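Local coordinates for protein O-succinylhomoserine sulfhydrylase (Mycobacterium tuberculosis, PDB 3NDN) that probably catalyses the pyridoxal-phosphate-dependent formation of L-homocysteine from O-succinyl-L-homoserine and hydrogen sulfide, a step of methionine biosynthesis, at residues 127-132 and 169-174; 176-181 and 386-391; 287-292 and 304-309; 300-305 and 332-337. One frame throughout, in Å; residues are numbered along the deposited sequence. Where two conformers were deposited one is given.

Followed from the N terminus, the chain first meets interaction 1, which joins the loop after strand 122-126 to strand 169-173 of the seven-stranded sheet and closes a loop of 36 residues. Interaction 2 opens just beyond, at 176-181, and closes some 200 residues later at 386-391, bringing the loop after strand 169-173 to the loop between helix 379-385 and strand 392-396 of the smaller sheet. Interactions 3 and 4 fall within that excursion and share Val304 and Arg305: interaction 3 closes a loop of 11, setting strand 301-305 and its turn against helix 277-296; interaction 4 begins on that strand and closes 26, pairing it with 328-333. Met179 and Trp303 touch where interactions 2 and 4 meet.

Interaction 1 of 4, residues 127-132 and 169-174; sequences RSLFGS and AVFFET
Leu129 lays its CD2 methyl against the ring of Phe171, 3.9 Å from CE2, while its CB and CD2 also skirt the carboxylate of Glu173. The leucine and phenylalanine side chains cross obliquely. Glu173 supplies the polar half of the contact. With its chain extended beyond CG, it reaches across to the backbone of Phe130, whose N donates to OE2 at 2.9 Å (N-H...O angle 157°) on the syn lone pair; a weak second bond from the same N runs to OE1. Phe130 occupies the N-cap position of helix 131-143, so the carboxylate sits close to the start of that helix, where the helix dipole would be expected to favour its charged form. This is the open-sheet architecture of the PLP-dependent aminotransferase clan: the loop from strand 122-126 to its following helix crosses the C-terminal end of the neighbouring parallel strand 169-173. Water completes the join. One molecule donates to Ser128 O at 3.0 Å and to Glu173 O at 2.8 Å, and a second lies between Ser128 O and Glu173 OE1, 2.8 Å from the latter. An inverse gamma turn centred on Ser128 presents the carbonyl oxygen that both waters use. Val109 and Leu113 of helix 105-114 also touch the Phe171 side chain, and Arg77 of the second subunit packs on Phe130.

Interaction 2 of 4, residues 176-181 and 386-391; sequences SNPMQS and IGLGDG
Two irregular loops approach each other here, nearest at Met179 and Leu388, whose CA atoms lie 7.4 Å apart; a cis peptide bond precedes Pro178, and Gly387 leaves helix 379-385 with positive phi in a Schellman motif. Met179 does most of the touching. Its CG is anti to the carbonyl carbon, and further bends at chi2 (-57°) and chi3 (-67°) curl the chain so that the methyl end rests against the turn. CE lies 3.6 Å from Gly387 O and 3.7 Å from Ile386 O, so the thioether methyl meets two carbonyl oxygens of the helix end. The sulfur passes beside Leu388, 4.2 Å from its CB, and CG comes within 4.5 Å of Ile386 CD1. Pro178 adds a second apolar touch: its CG meets Leu388 CD1 at 4.1 Å, the two side chains crossing at about a right angle. Within 176-181 the loop is braced by its own bonds, Ser181 N to Ser176 OG and Ser176 N to Ser181 O, while Asn177 OD1 accepts from Arg394 and Pro178 O from Thr330. Met179 also reaches Trp303 of the smaller sheet. Between the two segments, then, the contact is apolar van der Waals packing around a bent thioether chain, with the methyl beside the carbonyl oxygens of Ile386 and Gly387, where a weak electrostatic attraction is possible.

Interaction 3 of 4, residues 287-292 and 304-309; sequences SAQRIA and VRYPYL
Helix 277-296 packs against the end of strand 301-305 and the type I beta turn, Tyr306 to Leu309, that follows it, in the C-terminal part of this PLP-dependent enzyme. Tyr306 is the centre of the packing. Its CG is anti to the backbone N (chi1 -175°), which sends the ring along the helix, touching residues one turn apart. Ala292 CB lies 3.9 Å from Tyr306 CG at the base of the ring, and Ala288 CB lies 4.1 Å from Tyr306 CE1 near its tip. Ala288 O sits over one face. Gln289 comes in at the edge: OE1 lies in the ring plane, 3.6 Å from Tyr306 CE2, with amide and ring planes 77° apart. The glutamine has CG anti to the backbone N but bends at chi2 (83°), which brings its amide round to the turn. There NE2 makes a long, weak but straight bond to Tyr308 O at 3.4 Å, and OE1 rests 3.4 Å from Tyr308 CB. A water donates to Gln289 OE1 at 2.7 Å and to Tyr306 OH at 3.1 Å, linking the two polar ends. The phenol is held by Gly326 O and the Tyr308 hydroxyl by Met322 O, while Glu293 is a second partner of Gln289 NE2. Further back along the strand, Val304 CG1 approaches Ala292 CB at 4.4 Å. Small alanines on the helix let the aromatic side chain from the turn lie close against it, the arrangement of an alpha/beta layer in which a helix lies against the outermost strand of a mixed sheet.

Interaction 4 of 4, residues 300-305 and 332-337; sequences SVRWVR and ALDCPE
The indole of Trp303 carries the Ala332 methyl over one face, CB standing 3.6 Å from the centroid of the five-membered ring and 23° off its normal, a CH-pi contact; at the ring's edge, in its plane, lies Arg305 N. Trp303 CG takes the crowded position between backbone N and carbonyl carbon (chi1 57°), which folds the indole over the neighbouring strand. The second flat group is the Arg302 guanidinium. Leu333 O lies over the centre of one face, while Asp334 OD1 and Cys335 O approach its edge. The arginine bends at chi3. NE makes a long, weak hydrogen bond, part of a salt bridge, to Asp334 OD1 at 3.5 Å, the two planes 78° apart; the bond from NH2 to Cys335 O, 2.9 Å, is short but bent, and therefore weak. Backbone bonds accompany these: Asp334 N to Ser300 O at 3.0 Å, nearly straight though the donor stands above the carbonyl plane, and, in their acceptors' planes, Arg302 N to Ala332 O at 2.8 Å and Ala332 N to Trp303 O at 3.1 Å. They join the segments antiparallel, at the ends of strands 301-305 and 328-333, with a corner at Arg302. Trp303 N, buried here, finds no partner in the model. The backbone bonds probably carry most of the polar tie, the exposed, poorly aligned ion pair adding only modestly.

Interaction 1 of 4, residues 127-132 and 169-174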
loop_
_atom_site.group_PDB
_atom_site.type_symbol
_atom_site.label_atom_id
_atom_site.label_comp_id
_atom_site.label_asym_id
_atom_site.label_seq_id
_atom_site.Cartn_x
_atom_site.Cartn_y
_atom_site.Cartn_z
ATOM N N ARG A 127 -32.416 9.039 -21.877
ATOM C CA ARG A 127 -31.418 9.469 -22.867
ATOM C C ARG A 127 -30.283 10.283 -22.238
ATOM O O ARG A 127 -29.153 10.256 -22.735
ATOM C CB ARG A 127 -32.084 10.268 -24.010
ATOM C CG ARG A 127 -31.268 10.287 -25.311
ATOM C CD ARG A 127 -32.011 10.969 -26.474
ATOM N NE ARG A 127 -32.955 10.084 -27.167
ATOM C CZ ARG A 127 -34.283 10.121 -27.023
ATOM N NH1 ARG A 127 -34.863 10.992 -26.203
ATOM N NH2 ARG A 127 -35.044 9.275 -27.707
ATOM N N SER A 128 -30.575 10.982 -21.141
ATOM C CA SER A 128 -29.599 11.895 -20.526
ATOM C C SER A 128 -28.696 11.189 -19.526
ATOM O O SER A 128 -28.931 11.249 -18.307
ATOM C CB SER A 128 -30.292 13.093 -19.869
ATOM O OG SER A 128 -30.870 13.943 -20.849
ATOM N N LEU A 129 -27.663 10.533 -20.052
ATOM C CA LEU A 129 -26.764 9.697 -19.252
ATOM C C LEU A 129 -25.295 10.124 -19.329
ATOM O O LEU A 129 -24.883 10.828 -20.262
ATOM C CB LEU A 129 -26.892 8.222 -19.668
ATOM C CG LEU A 129 -28.281 7.551 -19.704
ATOM C CD1 LEU A 129 -28.232 6.213 -20.428
ATOM C CD2 LEU A 129 -28.872 7.366 -18.302
ATOM N N PHE A 130 -24.522 9.698 -18.327
ATOM C CA PHE A 130 -23.044 9.673 -18.365
ATOM C C PHE A 130 -22.596 9.072 -19.706
ATOM O O PHE A 130 -23.102 8.026 -20.111
ATOM C CB PHE A 130 -22.558 8.791 -17.208
ATOM C CG PHE A 130 -21.057 8.821 -16.949
ATOM C CD1 PHE A 130 -20.405 10.009 -16.631
ATOM C CD2 PHE A 130 -20.326 7.629 -16.931
ATOM C CE1 PHE A 130 -19.017 10.026 -16.356
ATOM C CE2 PHE A 130 -18.946 7.624 -16.659
ATOM C CZ PHE A 130 -18.289 8.829 -16.368
ATOM N N GLY A 131 -21.658 9.736 -20.384
ATOM C CA GLY A 131 -21.120 9.273 -21.676
ATOM C C GLY A 131 -20.980 7.769 -21.870
ATOM O O GLY A 131 -21.589 7.191 -22.793
ATOM N N SER A 132 -20.168 7.136 -21.020
ATOM C CA SER A 132 -19.944 5.687 -21.077
ATOM C C SER A 132 -21.207 4.842 -20.817
ATOM O O SER A 132 -21.360 3.772 -21.413
ATOM C CB SER A 132 -18.817 5.273 -20.131
ATOM O OG SER A 132 -17.549 5.682 -20.616
ATOM N N ALA A 169 -35.648 -4.770 -18.307
ATOM C CA ALA A 169 -34.911 -3.792 -17.487
ATOM C C ALA A 169 -35.246 -2.337 -17.811
ATOM O O ALA A 169 -35.605 -2.016 -18.940
ATOM C CB ALA A 169 -33.392 -4.030 -17.582
ATOM N N VAL A 170 -35.132 -1.484 -16.786
ATOM C CA VAL A 170 -35.227 -0.023 -16.889
ATOM C C VAL A 170 -33.950 0.588 -16.250
ATOM O O VAL A 170 -33.540 0.159 -15.162
ATOM C CB VAL A 170 -36.504 0.485 -16.170
ATOM C CG1 VAL A 170 -36.423 1.984 -15.825
ATOM C CG2 VAL A 170 -37.772 0.187 -17.028
ATOM N N PHE A 171 -33.323 1.562 -16.916
ATOM C CA PHE A 171 -32.099 2.224 -16.385
ATOM C C PHE A 171 -32.193 3.760 -16.498
ATOM O O PHE A 171 -32.536 4.268 -17.559
ATOM C CB PHE A 171 -30.852 1.722 -17.140
ATOM C CG PHE A 171 -29.544 2.348 -16.671
ATOM C CD1 PHE A 171 -28.989 2.003 -15.446
ATOM C CD2 PHE A 171 -28.886 3.300 -17.451
ATOM C CE1 PHE A 171 -27.787 2.592 -14.998
ATOM C CE2 PHE A 171 -27.677 3.885 -17.017
ATOM C CZ PHE A 171 -27.132 3.528 -15.786
ATOM N N PHE A 172 -31.880 4.491 -15.416
ATOM C CA PHE A 172 -31.746 5.965 -15.466
ATOM C C PHE A 172 -30.833 6.508 -14.343
ATOM O O PHE A 172 -30.556 5.787 -13.381
ATOM C CB PHE A 172 -33.120 6.680 -15.435
ATOM C CG PHE A 172 -33.959 6.399 -14.187
ATOM C CD1 PHE A 172 -33.812 7.167 -13.033
ATOM C CD2 PHE A 172 -34.926 5.388 -14.195
ATOM C CE1 PHE A 172 -34.587 6.915 -11.881
ATOM C CE2 PHE A 172 -35.712 5.119 -13.054
ATOM C CZ PHE A 172 -35.546 5.887 -11.886
ATOM N N GLU A 173 -30.374 7.755 -14.502
ATOM C CA GLU A 173 -29.691 8.540 -13.450
ATOM C C GLU A 173 -30.583 9.722 -13.061
ATOM O O GLU A 173 -31.273 10.279 -13.925
ATOM C CB GLU A 173 -28.369 9.134 -13.962
ATOM C CG GLU A 173 -27.323 8.141 -14.477
ATOM C CD GLU A 173 -26.279 8.803 -15.393
ATOM O OE1 GLU A 173 -26.015 10.027 -15.241
ATOM O OE2 GLU A 173 -25.725 8.096 -16.267
ATOM N N THR A 174 -30.564 10.107 -11.777
ATOM C CA THR A 174 -31.238 11.342 -11.317
ATOM C C THR A 174 -30.560 11.921 -10.059
ATOM O O THR A 174 -30.271 11.176 -9.127
ATOM C CB THR A 174 -32.784 11.160 -11.099
ATOM O OG1 THR A 174 -33.383 12.425 -10.770
ATOM C CG2 THR A 174 -33.102 10.147 -9.991
HETATM O O HOH W 1 -31.152 10.188 -16.675
HETATM O O HOH W 2 -26.452 12.307 -16.819
#

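Interaction 2 of 4, residues 176-181 and 386-391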
loop_
_atom_site.group_PDB
_atom_site.type_symbol
_atom_site.label_atom_id
_atom_site.label_comp_id
_atom_site.label_asym_id
_atom_site.label_seq_id
_atom_site.Cartn_x
_atom_site.Cartn_y
_atom_site.Cartn_z
ATOM N N SER A 176 -29.522 14.379 -13.518
ATOM C CA SER A 176 -28.622 14.166 -14.680
ATOM C C SER A 176 -27.419 15.105 -14.621
ATOM O O SER A 176 -27.390 16.033 -13.819
ATOM C CB SER A 176 -29.361 14.332 -16.018
ATOM O OG SER A 176 -29.636 15.700 -16.319
ATOM N N ASN A 177 -26.426 14.857 -15.466
ATOM C CA ASN A 177 -25.200 15.646 -15.465
ATOM C C ASN A 177 -24.836 16.022 -16.900
ATOM O O ASN A 177 -24.644 15.140 -17.732
ATOM C CB ASN A 177 -24.088 14.841 -14.781
ATOM C CG ASN A 177 -22.698 15.398 -15.041
ATOM O OD1 ASN A 177 -22.472 16.610 -15.013
ATOM N ND2 ASN A 177 -21.749 14.499 -15.287
ATOM N N PRO A 178 -24.690 17.331 -17.193
ATOM C CA PRO A 178 -24.590 18.477 -16.288
ATOM C C PRO A 178 -25.841 19.324 -16.063
ATOM O O PRO A 178 -25.802 20.212 -15.215
ATOM C CB PRO A 178 -23.539 19.344 -16.982
ATOM C CG PRO A 178 -23.833 19.117 -18.454
ATOM C CD PRO A 178 -24.350 17.707 -18.580
ATOM N N MET A 179 -26.930 19.069 -16.789
ATOM C CA MET A 179 -28.101 19.968 -16.726
ATOM C C MET A 179 -28.983 19.766 -15.484
ATOM O O MET A 179 -29.855 20.591 -15.200
ATOM C CB MET A 179 -28.943 19.902 -18.009
ATOM C CG MET A 179 -28.192 20.278 -19.294
ATOM S SD MET A 179 -27.425 21.931 -19.340
ATOM C CE MET A 179 -28.846 23.009 -19.340
ATOM N N GLN A 180 -28.761 18.664 -14.761
ATOM C CA GLN A 180 -29.459 18.388 -13.486
ATOM C C GLN A 180 -31.003 18.276 -13.610
ATOM O O GLN A 180 -31.753 18.765 -12.752
ATOM C CB GLN A 180 -28.991 19.347 -12.359
ATOM C CG GLN A 180 -27.453 19.601 -12.339
ATOM C CD GLN A 180 -26.874 20.101 -11.000
ATOM O OE1 GLN A 180 -27.452 19.896 -9.936
ATOM N NE2 GLN A 180 -25.698 20.728 -11.060
ATOM N N SER A 181 -31.442 17.629 -14.694
ATOM C CA SER A 181 -32.840 17.244 -14.915
ATOM C C SER A 181 -33.167 16.031 -14.045
ATOM O O SER A 181 -32.294 15.171 -13.830
ATOM C CB SER A 181 -33.030 16.914 -16.406
ATOM O OG SER A 181 -34.312 16.373 -16.687
ATOM N N ILE A 386 -30.555 19.823 -25.576
ATOM C CA ILE A 386 -30.708 19.830 -24.107
ATOM C C ILE A 386 -30.373 21.160 -23.415
ATOM O O ILE A 386 -30.405 21.250 -22.181
ATOM C CB ILE A 386 -29.898 18.681 -23.422
ATOM C CG1 ILE A 386 -28.437 18.672 -23.899
ATOM C CG2 ILE A 386 -30.581 17.336 -23.644
ATOM C CD1 ILE A 386 -27.496 17.877 -23.021
ATOM N N GLY A 387 -30.055 22.183 -24.205
ATOM C CA GLY A 387 -29.787 23.527 -23.674
ATOM C C GLY A 387 -28.362 23.761 -23.186
ATOM O O GLY A 387 -28.108 24.714 -22.446
ATOM N N LEU A 388 -27.433 22.903 -23.610
ATOM C CA LEU A 388 -26.031 23.002 -23.202
ATOM C C LEU A 388 -25.174 23.873 -24.142
ATOM O O LEU A 388 -24.436 23.355 -24.996
ATOM C CB LEU A 388 -25.430 21.592 -23.029
ATOM C CG LEU A 388 -23.954 21.436 -22.657
ATOM C CD1 LEU A 388 -23.671 22.024 -21.288
ATOM C CD2 LEU A 388 -23.529 19.965 -22.717
ATOM N N GLY A 389 -25.264 25.194 -23.973
ATOM C CA GLY A 389 -24.494 26.138 -24.801
ATOM C C GLY A 389 -23.012 26.230 -24.453
ATOM O O GLY A 389 -22.561 25.660 -23.451
ATOM N N ASP A 390 -22.258 26.959 -25.280
ATOM C CA ASP A 390 -20.821 27.176 -25.074
ATOM C C ASP A 390 -20.514 28.074 -23.863
ATOM O O ASP A 390 -19.353 28.215 -23.477
ATOM C CB ASP A 390 -20.163 27.760 -26.338
ATOM C CG ASP A 390 -19.820 26.694 -27.397
ATOM O OD1 ASP A 390 -19.479 25.531 -27.051
ATOM O OD2 ASP A 390 -19.844 27.043 -28.595
ATOM N N GLY A 391 -21.550 28.663 -23.269
ATOM C CA GLY A 391 -21.408 29.502 -22.063
ATOM C C GLY A 391 -21.618 28.794 -20.729
ATOM O O GLY A 391 -21.610 29.427 -19.667
#

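Interaction 3 of 4, residues 287-292 and 304-309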
loop_
_atom_site.group_PDB
_atom_site.type_symbol
_atom_site.label_atom_id
_atom_site.label_comp_id
_atom_site.label_asym_id
_atom_site.label_seq_id
_atom_site.Cartn_x
_atom_site.Cartn_y
_atom_site.Cartn_z
ATOM N N SER A 287 -22.058 23.680 1.643
ATOM C CA SER A 287 -21.169 24.587 0.912
ATOM C C SER A 287 -21.685 24.840 -0.516
ATOM O O SER A 287 -21.734 25.994 -0.980
ATOM C CB SER A 287 -19.741 24.019 0.907
ATOM O OG SER A 287 -18.833 24.879 0.232
ATOM N N ALA A 288 -22.119 23.776 -1.188
ATOM C CA ALA A 288 -22.670 23.905 -2.555
ATOM C C ALA A 288 -23.966 24.766 -2.584
ATOM O O ALA A 288 -24.179 25.576 -3.515
ATOM C CB ALA A 288 -22.908 22.535 -3.148
ATOM N N GLN A 289 -24.808 24.618 -1.553
ATOM C CA GLN A 289 -26.033 25.441 -1.409
ATOM C C GLN A 289 -25.675 26.929 -1.351
ATOM O O GLN A 289 -26.319 27.748 -2.010
ATOM C CB GLN A 289 -26.802 25.021 -0.141
ATOM C CG GLN A 289 -28.093 25.799 0.145
ATOM C CD GLN A 289 -29.295 25.274 -0.625
ATOM O OE1 GLN A 289 -29.537 24.067 -0.690
ATOM N NE2 GLN A 289 -30.079 26.190 -1.179
ATOM N N ARG A 290 -24.656 27.281 -0.559
ATOM C CA ARG A 290 -24.199 28.677 -0.454
ATOM C C ARG A 290 -23.622 29.216 -1.771
ATOM O O ARG A 290 -23.844 30.374 -2.123
ATOM C CB ARG A 290 -23.156 28.863 0.675
ATOM C CG ARG A 290 -23.704 28.871 2.108
ATOM C CD ARG A 290 -22.605 29.227 3.141
ATOM N NE ARG A 290 -21.967 30.508 2.829
ATOM C CZ ARG A 290 -20.830 30.965 3.357
ATOM N NH1 ARG A 290 -20.155 30.263 4.261
ATOM N NH2 ARG A 290 -20.361 32.147 2.971
ATOM N N ILE A 291 -22.859 28.381 -2.470
ATOM C CA ILE A 291 -22.242 28.746 -3.762
ATOM C C ILE A 291 -23.304 28.942 -4.864
ATOM O O ILE A 291 -23.209 29.878 -5.675
ATOM C CB ILE A 291 -21.097 27.719 -4.158
ATOM C CG1 ILE A 291 -19.872 27.918 -3.253
ATOM C CG2 ILE A 291 -20.665 27.867 -5.639
ATOM C CD1 ILE A 291 -18.884 26.725 -3.204
ATOM N N ALA A 292 -24.328 28.089 -4.870
ATOM C CA ALA A 292 -25.440 28.211 -5.821
ATOM C C ALA A 292 -26.194 29.530 -5.635
ATOM O O ALA A 292 -26.515 30.212 -6.614
ATOM C CB ALA A 292 -26.394 27.031 -5.677
ATOM N N VAL A 304 -28.753 29.503 -13.027
ATOM C CA VAL A 304 -28.109 28.437 -12.248
ATOM C C VAL A 304 -28.992 27.181 -12.235
ATOM O O VAL A 304 -30.225 27.275 -12.224
ATOM C CB VAL A 304 -27.814 28.897 -10.783
ATOM C CG1 VAL A 304 -27.127 27.776 -9.961
ATOM C CG2 VAL A 304 -26.951 30.149 -10.764
ATOM N N ARG A 305 -28.371 26.002 -12.244
ATOM C CA ARG A 305 -29.110 24.763 -12.014
ATOM C C ARG A 305 -28.540 24.029 -10.793
ATOM O O ARG A 305 -27.359 23.668 -10.771
ATOM C CB ARG A 305 -29.123 23.867 -13.268
ATOM C CG ARG A 305 -30.093 24.285 -14.382
ATOM C CD ARG A 305 -31.562 24.045 -14.004
ATOM N NE ARG A 305 -32.461 24.345 -15.120
ATOM C CZ ARG A 305 -33.017 25.538 -15.356
ATOM N NH1 ARG A 305 -32.796 26.575 -14.546
ATOM N NH2 ARG A 305 -33.813 25.693 -16.402
ATOM N N TYR A 306 -29.381 23.891 -9.763
ATOM C CA TYR A 306 -29.081 23.194 -8.510
ATOM C C TYR A 306 -30.441 22.792 -7.927
ATOM O O TYR A 306 -31.327 23.641 -7.811
ATOM C CB TYR A 306 -28.305 24.098 -7.527
ATOM C CG TYR A 306 -27.849 23.406 -6.234
ATOM C CD1 TYR A 306 -26.835 22.433 -6.254
ATOM C CD2 TYR A 306 -28.435 23.724 -4.989
ATOM C CE1 TYR A 306 -26.417 21.793 -5.075
ATOM C CE2 TYR A 306 -28.013 23.095 -3.803
ATOM C CZ TYR A 306 -27.014 22.130 -3.857
ATOM O OH TYR A 306 -26.631 21.491 -2.694
ATOM N N PRO A 307 -30.630 21.496 -7.590
ATOM C CA PRO A 307 -31.961 20.961 -7.236
ATOM C C PRO A 307 -32.627 21.565 -5.988
ATOM O O PRO A 307 -33.851 21.502 -5.878
ATOM C CB PRO A 307 -31.678 19.460 -6.992
ATOM C CG PRO A 307 -30.458 19.185 -7.804
ATOM C CD PRO A 307 -29.615 20.424 -7.575
ATOM N N TYR A 308 -31.841 22.123 -5.063
ATOM C CA TYR A 308 -32.395 22.724 -3.837
ATOM C C TYR A 308 -32.473 24.268 -3.898
ATOM O O TYR A 308 -32.695 24.942 -2.882
ATOM C CB TYR A 308 -31.658 22.211 -2.579
ATOM C CG TYR A 308 -32.430 21.161 -1.768
ATOM C CD1 TYR A 308 -32.597 21.318 -0.392
ATOM C CD2 TYR A 308 -33.040 20.055 -2.380
ATOM C CE1 TYR A 308 -33.317 20.396 0.364
ATOM C CE2 TYR A 308 -33.762 19.103 -1.617
ATOM C CZ TYR A 308 -33.899 19.299 -0.248
ATOM O OH TYR A 308 -34.596 18.404 0.542
ATOM N N LEU A 309 -32.272 24.808 -5.097
ATOM C CA LEU A 309 -32.582 26.212 -5.399
ATOM C C LEU A 309 -34.062 26.320 -5.824
ATOM O O LEU A 309 -34.475 25.632 -6.762
ATOM C CB LEU A 309 -31.643 26.703 -6.513
ATOM C CG LEU A 309 -31.312 28.185 -6.691
ATOM C CD1 LEU A 309 -30.750 28.811 -5.406
ATOM C CD2 LEU A 309 -30.346 28.357 -7.873
HETATM O O HOH W 3 -28.734 21.526 -0.473
#

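Interaction 4 of 4, residues 300-305 and 332-337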
loop_
_atom_site.group_PDB
_atom_site.type_symbol
_atom_site.label_atom_id
_atom_site.label_comp_id
_atom_site.label_asym_id
_atom_site.label_seq_id
_atom_site.Cartn_x
_atom_site.Cartn_y
_atom_site.Cartn_z
ATOM N N SER A 300 -22.908 38.665 -13.607
ATOM C CA SER A 300 -22.316 37.976 -14.772
ATOM C C SER A 300 -23.019 36.665 -15.147
ATOM O O SER A 300 -22.696 36.051 -16.176
ATOM C CB SER A 300 -20.824 37.691 -14.535
ATOM O OG SER A 300 -20.076 38.888 -14.434
ATOM N N VAL A 301 -23.980 36.247 -14.321
ATOM C CA VAL A 301 -24.598 34.927 -14.440
ATOM C C VAL A 301 -26.035 34.987 -15.001
ATOM O O VAL A 301 -26.887 35.659 -14.428
ATOM C CB VAL A 301 -24.560 34.201 -13.055
ATOM C CG1 VAL A 301 -25.239 32.840 -13.106
ATOM C CG2 VAL A 301 -23.105 34.062 -12.558
ATOM N N ARG A 302 -26.291 34.278 -16.105
ATOM C CA ARG A 302 -27.651 34.175 -16.698
ATOM C C ARG A 302 -28.634 33.273 -15.918
ATOM O O ARG A 302 -29.760 33.688 -15.638
ATOM C CB ARG A 302 -27.590 33.741 -18.179
ATOM C CG ARG A 302 -28.979 33.699 -18.882
ATOM C CD ARG A 302 -28.893 33.247 -20.349
ATOM N NE ARG A 302 -28.170 34.214 -21.175
ATOM C CZ ARG A 302 -27.484 33.915 -22.281
ATOM N NH1 ARG A 302 -27.402 32.662 -22.723
ATOM N NH2 ARG A 302 -26.861 34.879 -22.948
ATOM N N TRP A 303 -28.220 32.034 -15.615
ATOM C CA TRP A 303 -29.045 31.072 -14.869
ATOM C C TRP A 303 -28.179 30.072 -14.088
ATOM O O TRP A 303 -27.015 29.848 -14.434
ATOM C CB TRP A 303 -30.042 30.307 -15.771
ATOM C CG TRP A 303 -29.464 29.507 -16.965
ATOM C CD1 TRP A 303 -29.555 29.846 -18.292
ATOM C CD2 TRP A 303 -28.767 28.235 -16.931
ATOM N NE1 TRP A 303 -28.951 28.887 -19.076
ATOM C CE2 TRP A 303 -28.461 27.890 -18.271
ATOM C CE3 TRP A 303 -28.373 27.361 -15.903
ATOM C CZ2 TRP A 303 -27.770 26.715 -18.610
ATOM C CZ3 TRP A 303 -27.670 26.190 -16.238
ATOM C CH2 TRP A 303 -27.382 25.881 -17.587
ATOM N N VAL A 304 -28.753 29.503 -13.027
ATOM C CA VAL A 304 -28.109 28.437 -12.248
ATOM C C VAL A 304 -28.992 27.181 -12.235
ATOM O O VAL A 304 -30.225 27.275 -12.224
ATOM C CB VAL A 304 -27.814 28.897 -10.783
ATOM C CG1 VAL A 304 -27.127 27.776 -9.961
ATOM C CG2 VAL A 304 -26.951 30.149 -10.764
ATOM N N ARG A 305 -28.371 26.002 -12.244
ATOM C CA ARG A 305 -29.110 24.763 -12.014
ATOM C C ARG A 305 -28.540 24.029 -10.793
ATOM O O ARG A 305 -27.359 23.668 -10.771
ATOM C CB ARG A 305 -29.123 23.867 -13.268
ATOM C CG ARG A 305 -30.093 24.285 -14.382
ATOM C CD ARG A 305 -31.562 24.045 -14.004
ATOM N NE ARG A 305 -32.461 24.345 -15.120
ATOM C CZ ARG A 305 -33.017 25.538 -15.356
ATOM N NH1 ARG A 305 -32.796 26.575 -14.546
ATOM N NH2 ARG A 305 -33.813 25.693 -16.402
ATOM N N ALA A 332 -24.693 29.276 -16.364
ATOM C CA ALA A 332 -24.408 29.853 -17.677
ATOM C C ALA A 332 -24.102 31.349 -17.583
ATOM O O ALA A 332 -24.782 32.087 -16.852
ATOM C CB ALA A 332 -25.579 29.609 -18.647
ATOM N N LEU A 333 -23.070 31.772 -18.312
ATOM C CA LEU A 333 -22.662 33.171 -18.373
ATOM C C LEU A 333 -23.647 33.990 -19.206
ATOM O O LEU A 333 -24.190 33.492 -20.195
ATOM C CB LEU A 333 -21.247 33.298 -18.957
ATOM C CG LEU A 333 -20.088 32.752 -18.119
ATOM C CD1 LEU A 333 -18.837 32.569 -18.957
ATOM C CD2 LEU A 333 -19.789 33.621 -16.901
ATOM N N ASP A 334 -23.869 35.241 -18.809
ATOM C CA ASP A 334 -24.764 36.140 -19.556
ATOM C C ASP A 334 -23.964 36.963 -20.568
ATOM O O ASP A 334 -23.361 37.978 -20.219
ATOM C CB ASP A 334 -25.555 37.047 -18.606
ATOM C CG ASP A 334 -26.649 37.863 -19.321
ATOM O OD1 ASP A 334 -27.164 37.446 -20.389
ATOM O OD2 ASP A 334 -27.008 38.934 -18.798
ATOM N N CYS A 335 -23.950 36.492 -21.811
ATOM C CA CYS A 335 -23.227 37.135 -22.908
ATOM C C CYS A 335 -23.713 36.564 -24.251
ATOM O O CYS A 335 -24.301 35.476 -24.279
ATOM C CB CYS A 335 -21.709 36.945 -22.750
ATOM S SG CYS A 335 -21.122 35.240 -22.929
ATOM N N PRO A 336 -23.489 37.295 -25.368
ATOM C CA PRO A 336 -23.881 36.771 -26.694
ATOM C C PRO A 336 -23.246 35.401 -27.002
ATOM O O PRO A 336 -22.086 35.161 -26.639
ATOM C CB PRO A 336 -23.365 37.836 -27.666
ATOM C CG PRO A 336 -23.262 39.083 -26.857
ATOM C CD PRO A 336 -22.901 38.647 -25.462
ATOM N N GLU A 337 -23.998 34.522 -27.673
ATOM C CA GLU A 337 -23.552 33.140 -27.908
ATOM C C GLU A 337 -22.338 33.027 -28.838
ATOM O O GLU A 337 -21.550 32.085 -28.702
ATOM C CB GLU A 337 -24.720 32.237 -28.372
ATOM C CG GLU A 337 -24.381 30.723 -28.568
ATOM C CD GLU A 337 -24.169 29.931 -27.260
ATOM O OE1 GLU A 337 -24.605 30.404 -26.192
ATOM O OE2 GLU A 337 -23.575 28.821 -27.308
#